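Local coordinates for protein endoglucanase A (Clostridium acetobutylicum, PDB 3IK2) that probably hydrolyses internal beta-1,4-glucosidic bonds of cellulose and related glucans, as a family 44 glycoside hydrolase with a TIM-like barrel, at residues A[70-75]-A[80-85]; A[119-122]-A[126-129]; A[131-136]-A[202-207]; A[247-252]-A[325-330]; A[417-422]-A[427-432]. All coordinates share one frame; numbering follows the deposited sequence.

Contact 1 (A[70-75]-A[80-85])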
# COMPACT_ATOMS: atom_id res chain seq x y z
N TYR A 70 5.67 17.88 -5.78
CA TYR A 70 6.37 17.02 -6.74
C TYR A 70 7.52 17.73 -7.46
O TYR A 70 8.12 17.19 -8.39
CB TYR A 70 5.36 16.34 -7.69
CG TYR A 70 4.53 15.32 -6.92
CD1 TYR A 70 3.27 15.64 -6.43
CD2 TYR A 70 5.05 14.06 -6.62
CE1 TYR A 70 2.53 14.69 -5.67
CE2 TYR A 70 4.33 13.12 -5.85
CZ TYR A 70 3.08 13.44 -5.37
OH TYR A 70 2.38 12.51 -4.64
N ASP A 71 7.85 18.95 -7.00
CA ASP A 71 9.08 19.63 -7.40
C ASP A 71 9.12 19.92 -8.90
O ASP A 71 10.16 19.82 -9.55
CB ASP A 71 10.30 18.80 -6.99
CG ASP A 71 10.37 18.59 -5.49
OD1 ASP A 71 10.29 19.60 -4.75
OD2 ASP A 71 10.53 17.44 -5.02
N VAL A 72 7.95 20.27 -9.43
CA VAL A 72 7.77 20.68 -10.82
C VAL A 72 8.44 22.05 -10.96
O VAL A 72 8.13 22.95 -10.18
CB VAL A 72 6.26 20.78 -11.16
CG1 VAL A 72 6.04 21.20 -12.60
CG2 VAL A 72 5.53 19.47 -10.83
N PRO A 73 9.33 22.22 -11.95
CA PRO A 73 9.92 23.56 -12.14
C PRO A 73 8.89 24.58 -12.68
O PRO A 73 7.92 24.20 -13.38
CB PRO A 73 11.05 23.32 -13.15
CG PRO A 73 10.68 22.04 -13.86
CD PRO A 73 9.84 21.23 -12.93
N LYS A 74 9.09 25.85 -12.35
CA LYS A 74 8.05 26.84 -12.66
C LYS A 74 7.69 26.90 -14.15
O LYS A 74 6.57 27.24 -14.51
CB LYS A 74 8.32 28.22 -12.02
CG LYS A 74 9.11 29.18 -12.83
CD LYS A 74 9.55 30.32 -11.98
CE LYS A 74 10.74 31.02 -12.61
NZ LYS A 74 11.45 31.77 -11.55
N GLU A 75 8.61 26.52 -15.01
CA GLU A 75 8.35 26.59 -16.44
C GLU A 75 7.57 25.38 -16.97
O GLU A 75 7.12 25.37 -18.12
CB GLU A 75 9.65 26.85 -17.21
CG GLU A 75 10.51 25.66 -17.41
CD GLU A 75 11.41 25.32 -16.22
OE1 GLU A 75 11.53 26.13 -15.24
OE2 GLU A 75 12.01 24.21 -16.28
N PRO A 80 0.79 20.10 -19.34
CA PRO A 80 -0.14 19.03 -18.90
C PRO A 80 0.56 17.88 -18.15
O PRO A 80 1.65 17.44 -18.56
CB PRO A 80 -0.78 18.51 -20.17
CG PRO A 80 -0.04 19.19 -21.31
CD PRO A 80 0.65 20.40 -20.78
N ALA A 81 -0.05 17.46 -17.04
CA ALA A 81 0.40 16.32 -16.25
C ALA A 81 1.83 16.45 -15.74
O ALA A 81 2.45 15.47 -15.33
CB ALA A 81 0.19 15.01 -17.02
N SER A 82 2.35 17.67 -15.72
CA SER A 82 3.72 17.90 -15.24
C SER A 82 3.98 17.33 -13.83
O SER A 82 5.09 16.92 -13.52
CB SER A 82 4.11 19.39 -15.33
OG SER A 82 3.48 20.16 -14.31
N VAL A 83 2.95 17.31 -12.99
CA VAL A 83 3.04 16.71 -11.67
C VAL A 83 3.32 15.19 -11.80
O VAL A 83 4.23 14.66 -11.15
CB VAL A 83 1.74 17.00 -10.83
CG1 VAL A 83 1.64 16.10 -9.58
CG2 VAL A 83 1.61 18.51 -10.45
N TYR A 84 2.53 14.52 -12.65
CA TYR A 84 2.65 13.07 -12.90
C TYR A 84 3.92 12.70 -13.69
O TYR A 84 4.53 11.66 -13.44
CB TYR A 84 1.40 12.53 -13.61
CG TYR A 84 0.18 12.38 -12.70
CD1 TYR A 84 -0.58 11.22 -12.74
CD2 TYR A 84 -0.20 13.39 -11.81
CE1 TYR A 84 -1.69 11.07 -11.93
CE2 TYR A 84 -1.29 13.24 -10.99
CZ TYR A 84 -2.04 12.07 -11.06
OH TYR A 84 -3.15 11.92 -10.27
N THR A 85 4.32 13.54 -14.64
CA THR A 85 5.58 13.27 -15.32
C THR A 85 6.81 13.52 -14.42
O THR A 85 7.77 12.75 -14.44
CB THR A 85 5.63 13.87 -16.77
OG1 THR A 85 5.63 15.30 -16.73
CG2 THR A 85 4.41 13.40 -17.59

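Contact 2 (A[119-122]-A[126-129])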
# COMPACT_ATOMS: atom_id res chain seq x y z
N ASN A 119 -18.53 27.63 0.67
CA ASN A 119 -19.56 26.59 0.55
C ASN A 119 -20.48 26.84 -0.62
O ASN A 119 -21.06 25.93 -1.17
CB ASN A 119 -20.33 26.48 1.85
CG ASN A 119 -19.47 25.93 2.96
OD1 ASN A 119 -18.55 25.14 2.69
ND2 ASN A 119 -19.74 26.34 4.21
N THR A 120 -20.55 28.11 -1.00
CA THR A 120 -21.24 28.57 -2.18
C THR A 120 -20.56 28.13 -3.50
O THR A 120 -21.20 28.21 -4.57
CB THR A 120 -21.35 30.12 -2.13
OG1 THR A 120 -21.92 30.49 -0.87
CG2 THR A 120 -22.25 30.62 -3.21
N ASP A 121 -19.30 27.69 -3.44
CA ASP A 121 -18.55 27.32 -4.63
C ASP A 121 -18.75 25.86 -5.05
O ASP A 121 -18.09 25.36 -5.99
CB ASP A 121 -17.06 27.62 -4.45
CG ASP A 121 -16.77 29.10 -4.37
OD1 ASP A 121 -17.49 29.86 -5.05
OD2 ASP A 121 -15.83 29.50 -3.63
N VAL A 122 -19.66 25.18 -4.37
CA VAL A 122 -19.99 23.81 -4.70
C VAL A 122 -20.14 23.63 -6.22
O VAL A 122 -20.73 24.47 -6.92
CB VAL A 122 -21.21 23.31 -3.86
CG1 VAL A 122 -22.42 24.23 -4.04
CG2 VAL A 122 -21.57 21.87 -4.20
N SER A 126 -17.74 28.14 -11.57
CA SER A 126 -16.55 28.61 -12.29
C SER A 126 -15.25 28.11 -11.66
O SER A 126 -14.16 28.24 -12.25
CB SER A 126 -16.55 30.14 -12.33
OG SER A 126 -16.39 30.67 -11.03
N LYS A 127 -15.38 27.54 -10.47
CA LYS A 127 -14.25 27.03 -9.68
C LYS A 127 -13.85 25.59 -10.05
O LYS A 127 -12.80 25.10 -9.61
CB LYS A 127 -14.61 27.08 -8.19
CG LYS A 127 -14.08 28.31 -7.45
CD LYS A 127 -14.88 29.53 -7.74
CE LYS A 127 -14.07 30.79 -7.56
NZ LYS A 127 -13.14 30.78 -6.42
N TRP A 128 -14.68 24.95 -10.88
CA TRP A 128 -14.58 23.54 -11.20
C TRP A 128 -14.69 23.26 -12.71
O TRP A 128 -15.48 23.89 -13.43
CB TRP A 128 -15.68 22.78 -10.46
CG TRP A 128 -15.56 22.94 -8.96
CD1 TRP A 128 -16.31 23.75 -8.15
CD2 TRP A 128 -14.59 22.31 -8.10
NE1 TRP A 128 -15.86 23.66 -6.84
CE2 TRP A 128 -14.83 22.78 -6.78
CE3 TRP A 128 -13.54 21.41 -8.32
CZ2 TRP A 128 -14.06 22.36 -5.67
CZ3 TRP A 128 -12.75 21.00 -7.20
CH2 TRP A 128 -13.03 21.48 -5.90
N LYS A 129 -13.86 22.33 -13.17
CA LYS A 129 -14.02 21.72 -14.49
C LYS A 129 -14.67 20.35 -14.32
O LYS A 129 -14.37 19.63 -13.37
CB LYS A 129 -12.66 21.57 -15.18
CG LYS A 129 -11.91 22.89 -15.41
CD LYS A 129 -12.61 23.84 -16.41
CE LYS A 129 -11.84 25.17 -16.56
NZ LYS A 129 -12.45 26.17 -17.52

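Contact 3 (A[131-136]-A[202-207])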
# COMPACT_ATOMS: atom_id res chain seq x y z
N VAL A 131 -15.23 16.50 -15.01
CA VAL A 131 -14.59 15.28 -15.48
C VAL A 131 -15.53 14.52 -16.41
O VAL A 131 -16.71 14.32 -16.07
CB VAL A 131 -14.16 14.31 -14.28
CG1 VAL A 131 -13.55 12.97 -14.79
CG2 VAL A 131 -13.22 14.99 -13.31
N GLU A 132 -15.01 14.11 -17.56
CA GLU A 132 -15.63 13.10 -18.41
C GLU A 132 -14.62 12.00 -18.64
O GLU A 132 -13.42 12.28 -18.74
CB GLU A 132 -16.03 13.67 -19.76
CG GLU A 132 -16.91 14.90 -19.70
CD GLU A 132 -18.33 14.59 -19.26
OE1 GLU A 132 -18.98 15.52 -18.78
OE2 GLU A 132 -18.78 13.43 -19.36
N PHE A 133 -15.08 10.76 -18.75
CA PHE A 133 -14.16 9.63 -19.01
C PHE A 133 -13.65 9.52 -20.46
O PHE A 133 -12.46 9.22 -20.72
CB PHE A 133 -14.75 8.32 -18.47
CG PHE A 133 -14.96 8.33 -16.96
CD1 PHE A 133 -14.08 9.03 -16.11
CD2 PHE A 133 -16.03 7.64 -16.39
CE1 PHE A 133 -14.26 9.05 -14.72
CE2 PHE A 133 -16.22 7.64 -15.02
CZ PHE A 133 -15.33 8.34 -14.16
N ASN A 134 -14.54 9.79 -21.40
CA ASN A 134 -14.27 9.66 -22.83
C ASN A 134 -14.49 10.96 -23.58
O ASN A 134 -15.51 11.60 -23.41
CB ASN A 134 -15.16 8.56 -23.41
CG ASN A 134 -14.81 7.21 -22.85
OD1 ASN A 134 -13.80 6.62 -23.24
ND2 ASN A 134 -15.61 6.74 -21.89
N LYS A 135 -13.52 11.33 -24.41
CA LYS A 135 -13.58 12.60 -25.14
C LYS A 135 -14.52 12.52 -26.32
O LYS A 135 -15.18 13.50 -26.66
CB LYS A 135 -12.20 13.06 -25.60
CG LYS A 135 -12.12 14.56 -25.92
CD LYS A 135 -10.75 14.93 -26.49
CE LYS A 135 -10.69 16.39 -26.93
NZ LYS A 135 -9.32 16.81 -27.38
N ASN A 136 -14.60 11.33 -26.93
CA ASN A 136 -15.46 11.12 -28.11
C ASN A 136 -15.15 12.04 -29.31
O ASN A 136 -15.91 12.07 -30.29
CB ASN A 136 -16.97 11.16 -27.76
CG ASN A 136 -17.33 10.23 -26.61
OD1 ASN A 136 -17.17 9.00 -26.71
ND2 ASN A 136 -17.81 10.80 -25.50
N LEU A 202 -19.43 1.43 -8.38
CA LEU A 202 -19.32 0.32 -9.32
C LEU A 202 -19.25 0.85 -10.77
O LEU A 202 -18.37 0.48 -11.53
CB LEU A 202 -20.53 -0.61 -9.15
CG LEU A 202 -20.73 -1.74 -10.17
CD1 LEU A 202 -19.53 -2.72 -10.17
CD2 LEU A 202 -22.06 -2.48 -9.93
N ASP A 203 -20.19 1.74 -11.10
CA ASP A 203 -20.33 2.29 -12.45
C ASP A 203 -19.13 3.15 -12.84
O ASP A 203 -18.57 2.99 -13.93
CB ASP A 203 -21.63 3.11 -12.54
CG ASP A 203 -21.72 3.93 -13.80
OD1 ASP A 203 -21.84 5.17 -13.70
OD2 ASP A 203 -21.67 3.35 -14.91
N LYS A 204 -18.72 4.04 -11.94
CA LYS A 204 -17.56 4.90 -12.19
C LYS A 204 -16.26 4.12 -12.26
O LYS A 204 -15.46 4.34 -13.15
CB LYS A 204 -17.48 5.99 -11.12
CG LYS A 204 -18.30 7.22 -11.47
CD LYS A 204 -18.38 8.15 -10.28
CE LYS A 204 -18.97 9.51 -10.69
NZ LYS A 204 -18.95 10.44 -9.54
N ASP A 205 -16.07 3.19 -11.33
CA ASP A 205 -14.93 2.29 -11.41
C ASP A 205 -14.93 1.52 -12.71
O ASP A 205 -13.87 1.29 -13.30
CB ASP A 205 -14.89 1.32 -10.22
CG ASP A 205 -14.28 1.95 -9.01
OD1 ASP A 205 -14.21 3.20 -8.97
OD2 ASP A 205 -13.90 1.20 -8.09
N THR A 206 -16.10 1.10 -13.17
CA THR A 206 -16.17 0.26 -14.35
C THR A 206 -15.80 1.05 -15.61
O THR A 206 -15.00 0.61 -16.41
CB THR A 206 -17.57 -0.44 -14.48
OG1 THR A 206 -17.74 -1.38 -13.40
CG2 THR A 206 -17.66 -1.18 -15.78
N GLN A 207 -16.41 2.23 -15.76
CA GLN A 207 -16.18 3.09 -16.90
C GLN A 207 -14.76 3.65 -16.91
O GLN A 207 -14.15 3.71 -17.95
CB GLN A 207 -17.19 4.23 -16.88
CG GLN A 207 -18.64 3.79 -17.02
CD GLN A 207 -19.60 4.98 -17.14
OE1 GLN A 207 -19.17 6.15 -17.12
NE2 GLN A 207 -20.89 4.68 -17.26
O HOH W 1 -15.41 4.17 -20.34

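Contact 4 (A[247-252]-A[325-330])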
# COMPACT_ATOMS: atom_id res chain seq x y z
N ASN A 247 -27.61 -11.40 -0.36
CA ASN A 247 -26.84 -12.33 0.45
C ASN A 247 -25.38 -11.95 0.79
O ASN A 247 -24.73 -12.68 1.55
CB ASN A 247 -26.85 -13.70 -0.23
CG ASN A 247 -28.23 -14.28 -0.35
OD1 ASN A 247 -28.59 -14.83 -1.40
ND2 ASN A 247 -29.03 -14.17 0.71
N TYR A 248 -24.86 -10.87 0.21
CA TYR A 248 -23.47 -10.46 0.42
C TYR A 248 -23.16 -10.16 1.87
O TYR A 248 -23.88 -9.38 2.49
CB TYR A 248 -23.16 -9.19 -0.39
CG TYR A 248 -23.22 -9.39 -1.87
CD1 TYR A 248 -22.47 -10.38 -2.51
CD2 TYR A 248 -24.02 -8.56 -2.65
CE1 TYR A 248 -22.54 -10.55 -3.92
CE2 TYR A 248 -24.08 -8.72 -4.03
CZ TYR A 248 -23.34 -9.71 -4.64
OH TYR A 248 -23.43 -9.80 -6.01
N GLN A 249 -22.12 -10.80 2.41
CA GLN A 249 -21.60 -10.48 3.73
C GLN A 249 -21.21 -9.01 3.85
O GLN A 249 -21.49 -8.38 4.87
CB GLN A 249 -20.41 -11.35 4.11
CG GLN A 249 -19.76 -10.96 5.43
CD GLN A 249 -20.68 -11.22 6.63
OE1 GLN A 249 -20.77 -12.34 7.09
NE2 GLN A 249 -21.32 -10.18 7.15
N TRP A 250 -20.57 -8.47 2.81
CA TRP A 250 -20.08 -7.09 2.88
C TRP A 250 -19.92 -6.48 1.50
O TRP A 250 -20.14 -7.16 0.49
CB TRP A 250 -18.79 -6.96 3.73
CG TRP A 250 -17.56 -7.74 3.28
CD1 TRP A 250 -17.51 -8.77 2.37
CD2 TRP A 250 -16.22 -7.61 3.80
NE1 TRP A 250 -16.22 -9.24 2.25
CE2 TRP A 250 -15.41 -8.56 3.13
CE3 TRP A 250 -15.62 -6.77 4.77
CZ2 TRP A 250 -14.03 -8.71 3.40
CZ3 TRP A 250 -14.23 -6.92 5.02
CH2 TRP A 250 -13.46 -7.88 4.33
N PHE A 251 -19.58 -5.19 1.46
CA PHE A 251 -19.50 -4.46 0.20
C PHE A 251 -18.41 -5.02 -0.70
O PHE A 251 -18.55 -4.99 -1.90
CB PHE A 251 -19.35 -2.93 0.43
CG PHE A 251 -18.97 -2.16 -0.83
CD1 PHE A 251 -19.94 -1.70 -1.71
CD2 PHE A 251 -17.62 -1.92 -1.14
CE1 PHE A 251 -19.57 -0.99 -2.89
CE2 PHE A 251 -17.26 -1.23 -2.32
CZ PHE A 251 -18.22 -0.77 -3.18
N ILE A 252 -17.32 -5.54 -0.13
CA ILE A 252 -16.24 -6.18 -0.91
C ILE A 252 -16.71 -7.29 -1.85
O ILE A 252 -16.27 -7.36 -3.01
CB ILE A 252 -15.00 -6.60 0.02
CG1 ILE A 252 -14.15 -5.34 0.34
CG2 ILE A 252 -14.16 -7.74 -0.63
CD1 ILE A 252 -13.03 -5.51 1.37
N CYS A 325 -17.10 -6.56 14.37
CA CYS A 325 -16.99 -7.20 13.05
C CYS A 325 -15.92 -8.30 13.02
O CYS A 325 -15.11 -8.36 12.09
CB CYS A 325 -16.76 -6.14 11.96
SG CYS A 325 -17.90 -4.74 12.06
N LYS A 326 -15.94 -9.17 14.04
CA LYS A 326 -15.03 -10.30 14.17
C LYS A 326 -15.05 -11.13 12.92
O LYS A 326 -14.03 -11.73 12.56
CB LYS A 326 -15.41 -11.23 15.34
CG LYS A 326 -14.95 -10.74 16.67
CD LYS A 326 -15.50 -11.55 17.84
CE LYS A 326 -15.47 -10.67 19.09
NZ LYS A 326 -14.05 -10.13 19.30
N TRP A 327 -16.20 -11.17 12.25
CA TRP A 327 -16.32 -11.92 11.00
C TRP A 327 -15.34 -11.45 9.89
O TRP A 327 -15.02 -12.24 8.97
CB TRP A 327 -17.76 -11.91 10.49
CG TRP A 327 -18.34 -10.52 10.34
CD1 TRP A 327 -19.10 -9.87 11.25
CD2 TRP A 327 -18.17 -9.62 9.23
NE1 TRP A 327 -19.43 -8.63 10.78
CE2 TRP A 327 -18.87 -8.44 9.54
CE3 TRP A 327 -17.48 -9.69 8.00
CZ2 TRP A 327 -18.91 -7.33 8.67
CZ3 TRP A 327 -17.53 -8.59 7.15
CH2 TRP A 327 -18.25 -7.44 7.48
N GLY A 328 -14.90 -10.19 9.98
CA GLY A 328 -14.03 -9.59 8.95
C GLY A 328 -12.53 -9.67 9.23
O GLY A 328 -11.72 -9.10 8.47
N LEU A 329 -12.16 -10.34 10.33
CA LEU A 329 -10.77 -10.49 10.73
C LEU A 329 -10.44 -11.99 10.93
O LEU A 329 -11.30 -12.74 11.37
CB LEU A 329 -10.47 -9.69 11.99
CG LEU A 329 -10.55 -8.15 11.88
CD1 LEU A 329 -10.19 -7.44 13.25
CD2 LEU A 329 -9.69 -7.60 10.72
N PRO A 330 -9.22 -12.44 10.59
CA PRO A 330 -8.10 -11.64 10.10
C PRO A 330 -8.35 -11.10 8.70
O PRO A 330 -8.94 -11.79 7.88
CB PRO A 330 -6.93 -12.64 10.12
CG PRO A 330 -7.59 -13.97 9.86
CD PRO A 330 -8.85 -13.86 10.71

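Contact 5 (A[417-422]-A[427-432])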
# COMPACT_ATOMS: atom_id res chain seq x y z
N VAL A 417 8.98 -19.06 2.18
CA VAL A 417 8.91 -20.48 2.51
C VAL A 417 8.45 -20.64 3.94
O VAL A 417 8.48 -19.70 4.72
CB VAL A 417 10.26 -21.25 2.25
CG1 VAL A 417 10.75 -21.09 0.76
CG2 VAL A 417 11.35 -20.83 3.21
N LYS A 418 7.99 -21.85 4.25
CA LYS A 418 7.58 -22.23 5.59
C LYS A 418 8.58 -21.80 6.67
O LYS A 418 9.73 -22.19 6.64
CB LYS A 418 7.38 -23.74 5.67
CG LYS A 418 7.07 -24.22 7.08
CD LYS A 418 6.69 -25.69 7.05
CE LYS A 418 6.80 -26.32 8.45
NZ LYS A 418 6.31 -27.74 8.42
N CYS A 419 8.10 -21.00 7.62
CA CYS A 419 8.91 -20.47 8.68
C CYS A 419 8.00 -20.26 9.87
O CYS A 419 7.40 -19.19 10.03
CB CYS A 419 9.56 -19.16 8.27
SG CYS A 419 10.85 -18.62 9.39
N ASP A 420 7.87 -21.31 10.68
CA ASP A 420 6.93 -21.31 11.81
C ASP A 420 7.67 -21.09 13.11
O ASP A 420 8.55 -21.88 13.47
CB ASP A 420 6.15 -22.63 11.90
CG ASP A 420 5.29 -22.89 10.67
OD1 ASP A 420 4.76 -21.92 10.08
OD2 ASP A 420 5.11 -24.07 10.30
N THR A 421 7.28 -20.03 13.80
CA THR A 421 7.78 -19.76 15.13
C THR A 421 6.83 -20.37 16.16
O THR A 421 5.62 -20.44 15.93
CB THR A 421 7.97 -18.23 15.35
OG1 THR A 421 8.64 -18.00 16.59
CG2 THR A 421 6.66 -17.48 15.35
N SER A 422 7.37 -20.82 17.29
CA SER A 422 6.58 -21.36 18.39
C SER A 422 6.00 -20.25 19.26
O SER A 422 5.19 -20.52 20.16
CB SER A 422 7.42 -22.31 19.24
OG SER A 422 8.48 -21.62 19.87
N SER A 427 7.52 -13.07 18.96
CA SER A 427 8.34 -13.01 17.77
C SER A 427 7.54 -12.96 16.48
O SER A 427 6.34 -13.34 16.45
CB SER A 427 9.29 -14.21 17.76
OG SER A 427 8.64 -15.37 17.31
N SER A 428 8.19 -12.46 15.43
CA SER A 428 7.77 -12.70 14.03
C SER A 428 8.95 -13.26 13.26
O SER A 428 10.06 -12.79 13.46
CB SER A 428 7.27 -11.43 13.35
OG SER A 428 5.99 -11.10 13.85
N THR A 429 8.72 -14.26 12.42
CA THR A 429 9.79 -14.89 11.62
C THR A 429 9.31 -15.14 10.19
O THR A 429 8.23 -15.70 9.98
CB THR A 429 10.28 -16.27 12.20
OG1 THR A 429 9.18 -17.20 12.25
CG2 THR A 429 10.93 -16.09 13.61
N TYR A 430 10.11 -14.70 9.22
CA TYR A 430 9.85 -14.89 7.80
C TYR A 430 11.11 -15.47 7.19
O TYR A 430 12.20 -15.04 7.54
CB TYR A 430 9.41 -13.55 7.11
CG TYR A 430 8.19 -12.92 7.80
CD1 TYR A 430 6.91 -13.41 7.56
CD2 TYR A 430 8.33 -11.89 8.75
CE1 TYR A 430 5.80 -12.88 8.22
CE2 TYR A 430 7.24 -11.35 9.39
CZ TYR A 430 5.98 -11.86 9.13
OH TYR A 430 4.87 -11.34 9.76
N ALA A 431 10.97 -16.46 6.33
CA ALA A 431 12.11 -17.00 5.58
C ALA A 431 11.81 -16.94 4.10
O ALA A 431 10.66 -17.13 3.68
CB ALA A 431 12.41 -18.45 6.01
N SER A 432 12.84 -16.67 3.31
CA SER A 432 12.69 -16.66 1.86
C SER A 432 13.89 -17.29 1.14
O SER A 432 15.04 -17.29 1.63
CB SER A 432 12.48 -15.24 1.32
OG SER A 432 13.63 -14.45 1.55
O HOH W 2 7.82 -17.37 5.89
O HOH W 3 6.71 -17.02 8.36

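Contact 1 (A[70-75]-A[80-85])
Val72 and Tyr70 reach over the first turn of helix 82-93 from the loop that follows helix 65-69, and they meet it in different ways. The two methyl groups of Val72 divide between neighbouring residues. CG1, anti to the backbone N (chi1 -180°), lies against the hydroxymethyl of Ser82, with Val72 CG1 only 3.2 Å from Ser82 OG. CG2 rests on the helix backbone instead, Val72 CG2 being 3.8 Å from Val83 CA, and then touches the side chain beyond it, with Val72 CG2 4.1 Å from Val83 CG2. Tyr70 engages the other branch of Val83. Its ring and the isopropyl group meet at a slant, through the CD1 side of the phenol, where Tyr70 CD1 is 3.6 Å from Val83 CG1. Val83 is therefore gripped by both branches, CG1 by the tyrosine and CG2 by the valine.

The chain is turned into this position by a Schellman motif that closes helix 65-69. Asp71, with positive phi, is its C-prime residue, and Val72 N returns to Leu67 O. Leu67 also packs on Val72, Ser82 and Val83, while Ile37 of a barrel strand covers Tyr70 and Val83.

No hydrogen bond crosses between 70-75 and 80-85. The hydroxyl of Ser82 is instead bonded to Lys76 O, so it has a polar partner in the intervening loop although it sits against a methyl group. The chemistry is thus that of a largely buried apolar joint between two consecutive helices, set by van der Waals fit, with Ser82 making its hydrogen bond to the loop between them.

Contact 2 (A[119-122]-A[126-129])
Trp128 NE1 makes a weak hydrogen bond to the backbone carbonyl of Asp121, 2.9 Å from Asp121 O and bent to 128° at the hydrogen. It ties the loop after strand 115-116 to strand 128-132, the middle strand of a small three-stranded sheet inserted between barrel strand 99-103 and helix 152-163. The carbonyl oxygen lies at the edge of the indole, in its plane, and it also receives the hydroxyl of Ser125, so two donors share it.

A second, looser polar pairing lies alongside. The carboxylate of Asp121 and the ammonium of Lys127 have opposite charges, but Asp121 OD2 and Lys127 NZ are 4.1 Å apart, too far for a salt bridge. Each has a nearer partner: Asp121 OD2 takes the amide of Ala118, and Lys127 NZ bonds to Ser114 OG. Their attraction probably adds only modestly.

What does touch is the aliphatic part of the lysine. Its chain bends at CB-CG (chi2 77°) and slants across the carboxylate, bringing Lys127 CD 3.8 Å from Asp121 OD1. Farther out, the indole is packed by Leu117, Ala123 and Ile191 from loops and by Tyr108 of strand 108-110, so the weakly bonded NE1 belongs to a buried ring. Beside that N-H, the next ring atom also faces the shared carbonyl, with Trp128 CD1 3.2 Å from Asp121 O.

Contact 3 (A[131-136]-A[202-207])
Phe133 and Gln207 both carry CG anti to the carbonyl carbon (chi1 -62° and -63°), which turns the phenyl ring toward helix 198-215 and lays the glutamine across the rim of that ring. The rest of the Gln207 chain is extended, so its amide reaches past CB to the same ring edge: Gln207 CB and Gln207 OE1 are each 3.6 Å from Phe133 CD2. The oxygen lies in the plane of the ring and faces its C-H edge, a placement that is probably favourable electrostatically, while the amide plane stands at 90° to the ring. One helical turn earlier, Lys204 meets the neighbouring CE2-CZ part of the ring at about a right angle, with Phe133 CE2 4.1 Å from Lys204 CG. Its ammonium leads elsewhere, to a salt bridge with Glu200.

A water completes the join, accepting from Asn134 ND2 at 3.0 Å and donating to Gln207 O at 2.7 Å. Leu208 and Val211 of the same helix and Met152 of helix 152-163 also pack on Phe133. An aromatic residue just past strand 128-132 thus seats a small added sheet against an outer helix of the (beta/alpha)8 barrel.

Contact 4 (A[247-252]-A[325-330])
The indole of Trp327 lies between Gln249 and Cys325. On one face the Gln249 amide is stacked nearly flat, its plane 16° from that of the ring, with Gln249 NE2 over the ring's centre, 3.7 Å above the plane of Trp327. Cys325 CB covers the opposite face, offset toward the rim. The edge of the same indole is directed at Trp250 in an offset edge-to-face pair: the six-membered rings have centroids 5.5 Å apart and planes at 83°. The closest atoms of that pair are Trp250 CE3 and Trp327 CZ3, at 3.6 Å. Ile252 CB lies over the other face of Trp250, which is thus held between an aliphatic group and an aromatic edge.

Gln249 reaches its place through a bend at CB-CG (chi2 67°), which folds the chain over the indole so that Gln249 CG is also 3.7 Å from Trp327 CE3. The pyrrole end of Trp250 is bonded through NE1 to Ser338 OG of helix 331-342.

The contact joins the start of barrel helix 251-266 to the loop ahead of helix 331-342. With no hydrogen bond between the two segments, it probably depends on dispersion and on ring electrostatics, with the C-H edge of Trp327 set against the face of Trp250 and the amide lying over the pi cloud of Trp327, the glutamine and Trp327 both reaching the surface.

Contact 5 (A[417-422]-A[427-432])
Thr421 and Ser427 close the turn end of a beta hairpin, strands 415-421 and 427-433, in the nine-stranded sheet that forms the domain beside the barrel. The strands run antiparallel, their short axes at 159°, but they are held unevenly. The firm part is made by side chains on one face. Cys419 packs on Ala431, with Cys419 CB 3.7 Å from Ala431 CB, and its sulfur, anti to the backbone N (chi1 -168°), lies along Thr429. Val417 adds its CG2 methyl to the same alanine. From strand 2-15, Val5 and Ile7 pack on Cys419.

The backbones are looser. Val417 N gives a straight bond to Ala431 O, at 3.0 Å, but farther along, water takes the place of direct strand pairing. One water lies 2.7 Å from Val417 O and weakly accepts from Ala431 N; another is within bonding distance of both Cys419 O, 2.8 Å away, and Thr429 O, 2.6 Å away. Cys419 O has a further, weak bond from Thr429 OG1 at 3.5 Å. These waters lie between backbone groups that do not pair directly, where the strands have drawn apart.

On the face away from Cys419, Ser428 OG and Tyr430 OH both bond to Asp369 of helix 361-376, linking the hairpin to the barrel domain. Toward the turn, the hydroxyls form a short relay: Ser427 OG bonds to Asp423 O and, in turn, receives the proton of Thr421 OG1 across a distance of 2.7 Å.

How the contacts relate
Four of the contacts belong to the barrel and its additions, while contact 5 lies in the neighbouring beta domain, its centre 54 Å from that of contact 2. Contacts 2 and 3 share strand 128-132 and lie in the same region as the calcium site of Glu48, Asp144, Asp147 and Ser149, the side chains of Trp128 and Phe133 being about 12 and 14 Å from the ion. Contacts 3 and 4 approach to about 6 Å between nearest atoms, through the adjacent helices 198-215 and 251-266. Contact 1, on helix 82-93, is about 11 Å from contact 3 by nearest atoms. Glycerol molecules, probably from crystallisation, lie about 4 Å from the side chains of Tyr70 and Trp327, in contacts 1 and 4.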